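Long-range contacts in RidA family protein (Mycobacterium tuberculosis, PDB 3I7T), which is of unknown function but belongs to the YjgF/YER057c/UK114 (RidA) family and forms a homotrimer: residues 66-77 with 95-105; 31-39 with 46-54. One frame throughout, in Å; residues are numbered along the deposited sequence.

Contact 1: 66-77 with 95-105; sequences VVRTRIYVTDIS and PVTSMVEVTAL
I71 and M99 lie side by side on the face toward helix 79-90, on two parallel strands, 66-73 and 99-101, joined through that helix as a beta-alpha-beta crossover of the YjgF/RidA fold. Six backbone N-H...O=C bonds link the segments from V67 to V102; T69 N reaches V96 O at 2.9 Å nearly along the C=O axis, while V96 N approaches V67 O from well above the carbonyl plane. Toward helix 79-90 the packing is close: I71 CG2 lies 4.0 Å from M99 CG, V73 CG2 touches the same methylene, and M99, with CG anti to the backbone N (chi1 -171°) and chi2 extended, presents SD to I76 CG1 while also resting on W79. The other face carries Y72, whose ring runs alongside V100 with both side chains pointing the same way, Y72 CD1 being 3.8 Å from V100 CG2; V102 CG1 meets that same ring atom, and L105 CD2 comes up to Y72 CB.

Farther along this face the contact turns polar and faces the second subunit. The V96 CG2 methyl covers one side of the R68 guanidinium, near its rim, and a water in the guanidinium plane accepts from R68 NH1 and donates to T69 O and S98 OG. R68 also forms a salt bridge with D117 of the second subunit, and S98 OG bonds to E115 of that subunit.

In contrast to the buried I71, V73 and M99, the end beyond the strands is more solvent-exposed. Here a second water lies within bonding distance of T74 O and V102 O, and D75 OD1 takes S77 N in an Asx turn. E101 reaches back past T74 O to the I76 N-H, which points almost straight at OE1 (170°), although the modelled N...O distance is improbably short and doubtful in detail.

Contact 2: 31-39 with 46-54; sequences VAGTTGSGD and RDALRRIEI
T34 points from strand 28-35 onto helix 41-58, and its atoms divide the work. T34 CB sits 3.9 Å from I52 CG1. Beyond it the two branches part: T34 CG2, held anti to the backbone N (chi1 -54° for OG1), runs between A48 O at 3.5 Å and R51 CB at 3.7 Å, whereas OG1 lies against I52 CG1 and donates to A32 O of its own strand, also bonding to R21. V31 CG1 adds a further apolar touch on I52 CG1. The helix thus crosses one face of the mixed sheet, as in the alpha/beta fold of the YjgF family, with I52 reaching on to I114 and A116 of the neighbouring strand 112-119. Where the strand gives way to loop, A48 CB packs under T34 O, and G36 brings its CA within 3.6 Å of D47 OD2. That carboxylate oxygen is gripped three times. Within the helix, R51 forms a salt bridge to it, meeting it side-on with NE and NH2, both within the guanidinium plane; from across the contact, S37 N donates to D47 OD2 from the anti side at 2.7 Å, joining the loop to the helix.

How the contacts relate
Both segments of contact 2 precede those of contact 1 in the sequence, with helix 41-58 leading on to strand 66-73. Their centres lie 13 Å apart, and their nearest atoms stay about 5 Å from each other without touching. Both belong to the same mixed sheet, where strand 112-119 runs between strands 28-35 and 66-73 and is antiparallel to each. Contact 2 sets helix 41-58 on this sheet, whereas contact 1 pairs its strand 66-73 with strand 99-101, outermost within the chain. Residues of both contacts also take part in the trimer interface: V31 O of contact 2 accepts from R68 NH1 of the third subunit, a residue of that subunit's contact 1.

Contact 1: 66-77 with 95-105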
loop_
_atom_site.group_PDB
_atom_site.type_symbol
_atom_site.label_atom_id
_atom_site.label_comp_id
_atom_site.label_asym_id
_atom_site.label_seq_id
_atom_site.Cartn_x
_atom_site.Cartn_y
_atom_site.Cartn_z
ATOM N N VAL A 66 3.185 6.002 14.263
ATOM C CA VAL A 66 3.121 5.126 13.094
ATOM C C VAL A 66 2.200 3.907 13.343
ATOM O O VAL A 66 2.366 3.182 14.331
ATOM C CB VAL A 66 4.548 4.681 12.685
ATOM C CG1 VAL A 66 4.496 3.553 11.638
ATOM C CG2 VAL A 66 5.352 5.890 12.202
ATOM N N VAL A 67 1.208 3.712 12.478
ATOM C CA VAL A 67 0.265 2.610 12.650
ATOM C C VAL A 67 0.532 1.525 11.621
ATOM O O VAL A 67 0.141 0.365 11.815
ATOM C CB VAL A 67 -1.223 3.059 12.537
ATOM C CG1 VAL A 67 -1.615 4.006 13.709
ATOM C CG2 VAL A 67 -1.501 3.708 11.180
ATOM N N ARG A 68 1.179 1.908 10.524
ATOM C CA ARG A 68 1.524 0.956 9.469
ATOM C C ARG A 68 2.864 1.256 8.807
ATOM O O ARG A 68 3.168 2.411 8.484
ATOM C CB ARG A 68 0.434 0.893 8.381
ATOM C CG ARG A 68 0.840 -0.049 7.219
ATOM C CD ARG A 68 -0.069 0.010 5.973
ATOM N NE ARG A 68 -1.482 -0.307 6.203
ATOM C CZ ARG A 68 -1.997 -1.540 6.208
ATOM N NH1 ARG A 68 -1.218 -2.611 6.052
ATOM N NH2 ARG A 68 -3.298 -1.714 6.398
ATOM N N THR A 69 3.665 0.211 8.605
ATOM C CA THR A 69 4.802 0.286 7.686
ATOM C C THR A 69 4.599 -0.733 6.568
ATOM O O THR A 69 3.827 -1.690 6.707
ATOM C CB THR A 69 6.153 0.018 8.375
ATOM O OG1 THR A 69 6.101 -1.255 9.031
ATOM C CG2 THR A 69 6.488 1.097 9.402
ATOM N N ARG A 70 5.282 -0.521 5.447
ATOM C CA ARG A 70 5.239 -1.479 4.348
ATOM C C ARG A 70 6.638 -1.504 3.810
ATOM O O ARG A 70 7.213 -0.441 3.549
ATOM C CB ARG A 70 4.251 -1.035 3.271
ATOM C CG ARG A 70 4.129 -2.006 2.097
ATOM C CD ARG A 70 2.980 -1.608 1.140
ATOM N NE ARG A 70 1.670 -1.807 1.766
ATOM C CZ ARG A 70 0.893 -0.829 2.225
ATOM N NH1 ARG A 70 -0.267 -1.124 2.781
ATOM N NH2 ARG A 70 1.261 0.438 2.118
ATOM N N ILE A 71 7.187 -2.713 3.680
ATOM C CA ILE A 71 8.587 -2.907 3.339
ATOM C C ILE A 71 8.736 -3.687 2.036
ATOM O O ILE A 71 8.257 -4.809 1.926
ATOM C CB ILE A 71 9.317 -3.681 4.470
ATOM C CG1 ILE A 71 9.139 -2.969 5.819
ATOM C CG2 ILE A 71 10.806 -3.883 4.130
ATOM C CD1 ILE A 71 9.630 -3.774 6.984
ATOM N N TYR A 72 9.382 -3.069 1.052
ATOM C CA TYR A 72 9.771 -3.739 -0.180
ATOM C C TYR A 72 11.248 -4.072 -0.131
ATOM O O TYR A 72 12.076 -3.190 0.094
ATOM C CB TYR A 72 9.524 -2.829 -1.386
ATOM C CG TYR A 72 8.144 -2.225 -1.428
ATOM C CD1 TYR A 72 7.070 -2.952 -1.913
ATOM C CD2 TYR A 72 7.912 -0.930 -0.981
ATOM C CE1 TYR A 72 5.789 -2.416 -1.954
ATOM C CE2 TYR A 72 6.632 -0.380 -1.019
ATOM C CZ TYR A 72 5.574 -1.135 -1.508
ATOM O OH TYR A 72 4.293 -0.608 -1.553
ATOM N N VAL A 73 11.578 -5.332 -0.388
ATOM C CA VAL A 73 12.964 -5.757 -0.425
ATOM C C VAL A 73 13.290 -6.435 -1.749
ATOM O O VAL A 73 12.408 -7.007 -2.404
ATOM C CB VAL A 73 13.311 -6.689 0.743
ATOM C CG1 VAL A 73 13.293 -5.923 2.044
ATOM C CG2 VAL A 73 12.351 -7.900 0.779
ATOM N N THR A 74 14.555 -6.378 -2.155
ATOM C CA THR A 74 14.931 -7.050 -3.386
ATOM C C THR A 74 15.313 -8.512 -3.124
ATOM O O THR A 74 15.359 -9.314 -4.047
ATOM C CB THR A 74 16.031 -6.296 -4.196
ATOM O OG1 THR A 74 17.223 -6.134 -3.408
ATOM C CG2 THR A 74 15.511 -4.932 -4.660
ATOM N N ASP A 75 15.571 -8.862 -1.870
ATOM C CA ASP A 75 15.853 -10.252 -1.533
ATOM C C ASP A 75 15.219 -10.617 -0.206
ATOM O O ASP A 75 15.792 -10.354 0.857
ATOM C CB ASP A 75 17.353 -10.507 -1.467
ATOM C CG ASP A 75 17.674 -11.952 -1.146
ATOM O OD1 ASP A 75 16.734 -12.692 -0.763
ATOM O OD2 ASP A 75 18.856 -12.350 -1.277
ATOM N N ILE A 76 14.031 -11.209 -0.269
ATOM C CA ILE A 76 13.265 -11.472 0.947
ATOM C C ILE A 76 13.903 -12.584 1.796
ATOM O O ILE A 76 13.527 -12.795 2.954
ATOM C CB ILE A 76 11.765 -11.780 0.643
ATOM C CG1 ILE A 76 10.889 -11.435 1.863
ATOM C CG2 ILE A 76 11.582 -13.227 0.177
ATOM C CD1 ILE A 76 9.461 -11.220 1.520
ATOM N N SER A 77 14.873 -13.293 1.230
ATOM C CA SER A 77 15.587 -14.279 2.027
ATOM C C SER A 77 16.410 -13.576 3.109
ATOM O O SER A 77 16.886 -14.211 4.057
ATOM C CB SER A 77 16.460 -15.190 1.153
ATOM O OG SER A 77 17.696 -14.589 0.836
ATOM N N PRO A 95 3.609 -1.110 14.925
ATOM C CA PRO A 95 2.641 -0.858 13.884
ATOM C C PRO A 95 2.412 -2.181 13.155
ATOM O O PRO A 95 3.158 -3.136 13.383
ATOM C CB PRO A 95 3.388 0.119 12.973
ATOM C CG PRO A 95 4.825 -0.343 13.061
ATOM C CD PRO A 95 4.986 -0.779 14.508
ATOM N N VAL A 96 1.392 -2.268 12.309
ATOM C CA VAL A 96 1.290 -3.430 11.410
ATOM C C VAL A 96 2.330 -3.271 10.300
ATOM O O VAL A 96 2.754 -2.151 10.009
ATOM C CB VAL A 96 -0.118 -3.560 10.811
ATOM C CG1 VAL A 96 -1.181 -3.442 11.932
ATOM C CG2 VAL A 96 -0.331 -2.496 9.707
ATOM N N THR A 97 2.800 -4.373 9.711
ATOM C CA THR A 97 3.624 -4.258 8.507
ATOM C C THR A 97 3.287 -5.303 7.484
ATOM O O THR A 97 2.505 -6.221 7.734
ATOM C CB THR A 97 5.127 -4.582 8.688
ATOM O OG1 THR A 97 5.455 -4.918 10.036
ATOM C CG2 THR A 97 6.007 -3.506 8.128
ATOM N N SER A 98 3.957 -5.164 6.348
ATOM C CA SER A 98 4.033 -6.201 5.328
ATOM C C SER A 98 5.431 -6.157 4.785
ATOM O O SER A 98 6.057 -5.113 4.822
ATOM C CB SER A 98 3.035 -5.933 4.206
ATOM O OG SER A 98 1.759 -5.703 4.773
ATOM N N MET A 99 5.923 -7.283 4.280
ATOM C CA MET A 99 7.213 -7.292 3.611
ATOM C C MET A 99 7.086 -8.146 2.380
ATOM O O MET A 99 6.755 -9.323 2.479
ATOM C CB MET A 99 8.293 -7.877 4.523
ATOM C CG MET A 99 9.706 -7.724 3.994
ATOM S SD MET A 99 10.933 -8.680 4.943
ATOM C CE MET A 99 10.883 -7.802 6.496
ATOM N N VAL A 100 7.349 -7.570 1.215
ATOM C CA VAL A 100 7.303 -8.367 -0.006
ATOM C C VAL A 100 8.520 -8.128 -0.868
ATOM O O VAL A 100 9.128 -7.063 -0.846
ATOM C CB VAL A 100 6.076 -8.077 -0.876
ATOM C CG1 VAL A 100 4.790 -8.453 -0.135
ATOM C CG2 VAL A 100 6.083 -6.613 -1.330
ATOM N N GLU A 101 8.858 -9.131 -1.656
ATOM C CA GLU A 101 9.992 -8.988 -2.526
ATOM C C GLU A 101 9.560 -8.402 -3.863
ATOM O O GLU A 101 8.577 -8.851 -4.460
ATOM C CB GLU A 101 10.644 -10.337 -2.724
ATOM C CG GLU A 101 11.991 -10.259 -3.361
ATOM C CD GLU A 101 12.622 -11.615 -3.421
ATOM O OE1 GLU A 101 13.081 -12.109 -2.370
ATOM O OE2 GLU A 101 12.634 -12.194 -4.517
ATOM N N VAL A 102 10.297 -7.398 -4.333
ATOM C CA VAL A 102 10.061 -6.841 -5.668
ATOM C C VAL A 102 11.248 -7.124 -6.601
ATOM O O VAL A 102 12.354 -7.394 -6.135
ATOM C CB VAL A 102 9.764 -5.324 -5.608
ATOM C CG1 VAL A 102 8.435 -5.084 -4.901
ATOM C CG2 VAL A 102 10.895 -4.579 -4.904
ATOM N N THR A 103 11.028 -7.048 -7.909
ATOM C CA THR A 103 12.132 -7.287 -8.831
ATOM C C THR A 103 13.196 -6.203 -8.737
ATOM O O THR A 103 14.383 -6.507 -8.774
ATOM C CB THR A 103 11.674 -7.475 -10.304
ATOM O OG1 THR A 103 10.763 -6.430 -10.670
ATOM C CG2 THR A 103 10.993 -8.819 -10.483
ATOM N N ALA A 104 12.774 -4.947 -8.598
ATOM C CA ALA A 104 13.714 -3.821 -8.530
ATOM C C ALA A 104 13.152 -2.623 -7.768
ATOM O O ALA A 104 11.945 -2.445 -7.695
ATOM C CB ALA A 104 14.130 -3.394 -9.947
ATOM N N LEU A 105 14.040 -1.818 -7.185
ATOM C CA LEU A 105 13.681 -0.486 -6.710
ATOM C C LEU A 105 14.218 0.542 -7.721
ATOM O O LEU A 105 14.786 0.164 -8.744
ATOM C CB LEU A 105 14.211 -0.236 -5.285
ATOM C CG LEU A 105 13.714 -1.253 -4.247
ATOM C CD1 LEU A 105 14.522 -1.213 -2.954
ATOM C CD2 LEU A 105 12.215 -1.110 -3.968
HETATM O O HOH W 1 1.588 -3.109 5.923
HETATM O O HOH W 2 14.671 -9.140 -6.818
#

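Contact 2: 31-39 with 46-54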
loop_
_atom_site.group_PDB
_atom_site.type_symbol
_atom_site.label_atom_id
_atom_site.label_comp_id
_atom_site.label_asym_id
_atom_site.label_seq_id
_atom_site.Cartn_x
_atom_site.Cartn_y
_atom_site.Cartn_z
ATOM N N VAL A 31 3.760 9.021 4.724
ATOM C CA VAL A 31 5.145 9.162 4.341
ATOM C C VAL A 31 5.405 8.376 3.048
ATOM O O VAL A 31 4.949 7.226 2.881
ATOM C CB VAL A 31 6.076 8.711 5.501
ATOM C CG1 VAL A 31 7.565 8.988 5.186
ATOM C CG2 VAL A 31 5.681 9.437 6.791
ATOM N N ALA A 32 6.128 9.020 2.130
ATOM C CA ALA A 32 6.521 8.424 0.854
ATOM C C ALA A 32 7.343 7.151 1.040
ATOM O O ALA A 32 7.956 6.952 2.091
ATOM C CB ALA A 32 7.349 9.449 0.036
ATOM N N GLY A 33 7.365 6.305 0.012
ATOM C CA GLY A 33 8.338 5.207 -0.029
ATOM C C GLY A 33 9.708 5.816 0.205
ATOM O O GLY A 33 10.088 6.800 -0.448
ATOM N N THR A 34 10.449 5.247 1.148
ATOM C CA THR A 34 11.740 5.792 1.506
ATOM C C THR A 34 12.848 4.768 1.384
ATOM O O THR A 34 12.749 3.685 1.939
ATOM C CB THR A 34 11.729 6.256 2.964
ATOM O OG1 THR A 34 10.631 7.159 3.147
ATOM C CG2 THR A 34 13.047 6.950 3.306
ATOM N N THR A 35 13.926 5.127 0.692
ATOM C CA THR A 35 15.084 4.249 0.644
ATOM C C THR A 35 16.207 4.819 1.500
ATOM O O THR A 35 16.113 5.935 2.043
ATOM C CB THR A 35 15.586 4.049 -0.789
ATOM O OG1 THR A 35 15.943 5.324 -1.333
ATOM C CG2 THR A 35 14.514 3.409 -1.658
ATOM N N GLY A 36 17.281 4.054 1.629
ATOM C CA GLY A 36 18.357 4.451 2.520
ATOM C C GLY A 36 19.724 4.367 1.892
ATOM O O GLY A 36 19.953 3.570 0.989
ATOM N N SER A 37 20.629 5.213 2.374
ATOM C CA SER A 37 22.035 5.107 2.032
ATOM C C SER A 37 22.653 3.960 2.832
ATOM O O SER A 37 22.057 3.454 3.785
ATOM C CB SER A 37 22.767 6.425 2.326
ATOM O OG SER A 37 22.060 7.537 1.796
ATOM N N GLY A 38 23.845 3.542 2.446
ATOM C CA GLY A 38 24.472 2.405 3.103
ATOM C C GLY A 38 24.743 1.287 2.120
ATOM O O GLY A 38 24.071 1.170 1.094
ATOM N N ASP A 39 25.732 0.463 2.442
ATOM C CA ASP A 39 26.217 -0.553 1.518
ATOM C C ASP A 39 25.383 -1.824 1.547
ATOM O O ASP A 39 25.291 -2.524 0.540
ATOM C CB ASP A 39 27.688 -0.887 1.802
ATOM N N ARG A 46 18.178 0.924 8.357
ATOM C CA ARG A 46 18.317 1.902 9.429
ATOM C C ARG A 46 18.193 3.312 8.873
ATOM O O ARG A 46 17.510 4.160 9.447
ATOM C CB ARG A 46 19.645 1.734 10.173
ATOM C CG ARG A 46 19.702 0.475 11.050
ATOM C CD ARG A 46 20.920 0.479 11.994
ATOM N NE ARG A 46 22.160 0.715 11.257
ATOM C CZ ARG A 46 22.981 -0.242 10.829
ATOM N NH1 ARG A 46 22.714 -1.522 11.070
ATOM N NH2 ARG A 46 24.076 0.087 10.161
ATOM N N ASP A 47 18.846 3.556 7.745
ATOM C CA ASP A 47 18.850 4.888 7.145
ATOM C C ASP A 47 17.477 5.262 6.596
ATOM O O ASP A 47 17.056 6.425 6.675
ATOM C CB ASP A 47 19.920 4.974 6.053
ATOM C CG ASP A 47 20.279 6.408 5.703
ATOM O OD1 ASP A 47 20.661 7.169 6.630
ATOM O OD2 ASP A 47 20.168 6.780 4.515
ATOM N N ALA A 48 16.759 4.280 6.050
ATOM C CA ALA A 48 15.404 4.541 5.561
ATOM C C ALA A 48 14.511 4.929 6.724
ATOM O O ALA A 48 13.673 5.818 6.600
ATOM C CB ALA A 48 14.834 3.329 4.808
ATOM N N LEU A 49 14.703 4.276 7.868
ATOM C CA LEU A 49 13.866 4.558 9.034
ATOM C C LEU A 49 14.233 5.884 9.664
ATOM O O LEU A 49 13.367 6.569 10.201
ATOM C CB LEU A 49 13.961 3.437 10.068
ATOM C CG LEU A 49 13.309 2.111 9.660
ATOM C CD1 LEU A 49 13.552 0.982 10.685
ATOM C CD2 LEU A 49 11.830 2.311 9.412
ATOM N N ARG A 50 15.515 6.253 9.597
ATOM C CA ARG A 50 15.935 7.565 10.073
ATOM C C ARG A 50 15.263 8.674 9.257
ATOM O O ARG A 50 14.817 9.667 9.817
ATOM C CB ARG A 50 17.454 7.733 10.024
ATOM C CG ARG A 50 17.935 8.945 10.833
ATOM C CD ARG A 50 19.186 9.560 10.248
ATOM N N ARG A 51 15.203 8.507 7.940
ATOM C CA ARG A 51 14.578 9.491 7.073
ATOM C C ARG A 51 13.061 9.569 7.286
ATOM O O ARG A 51 12.468 10.649 7.250
ATOM C CB ARG A 51 14.908 9.194 5.610
ATOM C CG ARG A 51 16.390 9.327 5.281
ATOM C CD ARG A 51 16.750 8.617 3.964
ATOM N NE ARG A 51 18.212 8.572 3.834
ATOM C CZ ARG A 51 18.950 9.579 3.368
ATOM N NH1 ARG A 51 18.367 10.693 2.942
ATOM N NH2 ARG A 51 20.266 9.466 3.305
ATOM N N ILE A 52 12.430 8.424 7.497
ATOM C CA ILE A 52 11.018 8.429 7.890
ATOM C C ILE A 52 10.775 9.255 9.157
ATOM O O ILE A 52 9.859 10.081 9.196
ATOM C CB ILE A 52 10.499 7.003 8.037
ATOM C CG1 ILE A 52 10.435 6.387 6.642
ATOM C CG2 ILE A 52 9.114 6.978 8.714
ATOM C CD1 ILE A 52 10.182 4.912 6.605
ATOM N N GLU A 53 11.599 9.037 10.182
ATOM C CA GLU A 53 11.525 9.823 11.408
ATOM C C GLU A 53 11.686 11.320 11.133
ATOM O O GLU A 53 10.913 12.127 11.635
ATOM C CB GLU A 53 12.589 9.361 12.407
ATOM C CG GLU A 53 12.427 9.995 13.784
ATOM C CD GLU A 53 13.281 9.335 14.874
ATOM O OE1 GLU A 53 14.459 9.014 14.620
ATOM O OE2 GLU A 53 12.780 9.175 16.006
ATOM N N ILE A 54 12.687 11.683 10.333
ATOM C CA ILE A 54 12.941 13.082 10.010
ATOM C C ILE A 54 11.720 13.702 9.323
ATOM O O ILE A 54 11.300 14.829 9.653
ATOM C CB ILE A 54 14.180 13.229 9.099
ATOM C CG1 ILE A 54 15.448 12.796 9.841
ATOM C CG2 ILE A 54 14.320 14.671 8.590
ATOM C CD1 ILE A 54 16.693 12.802 8.941
#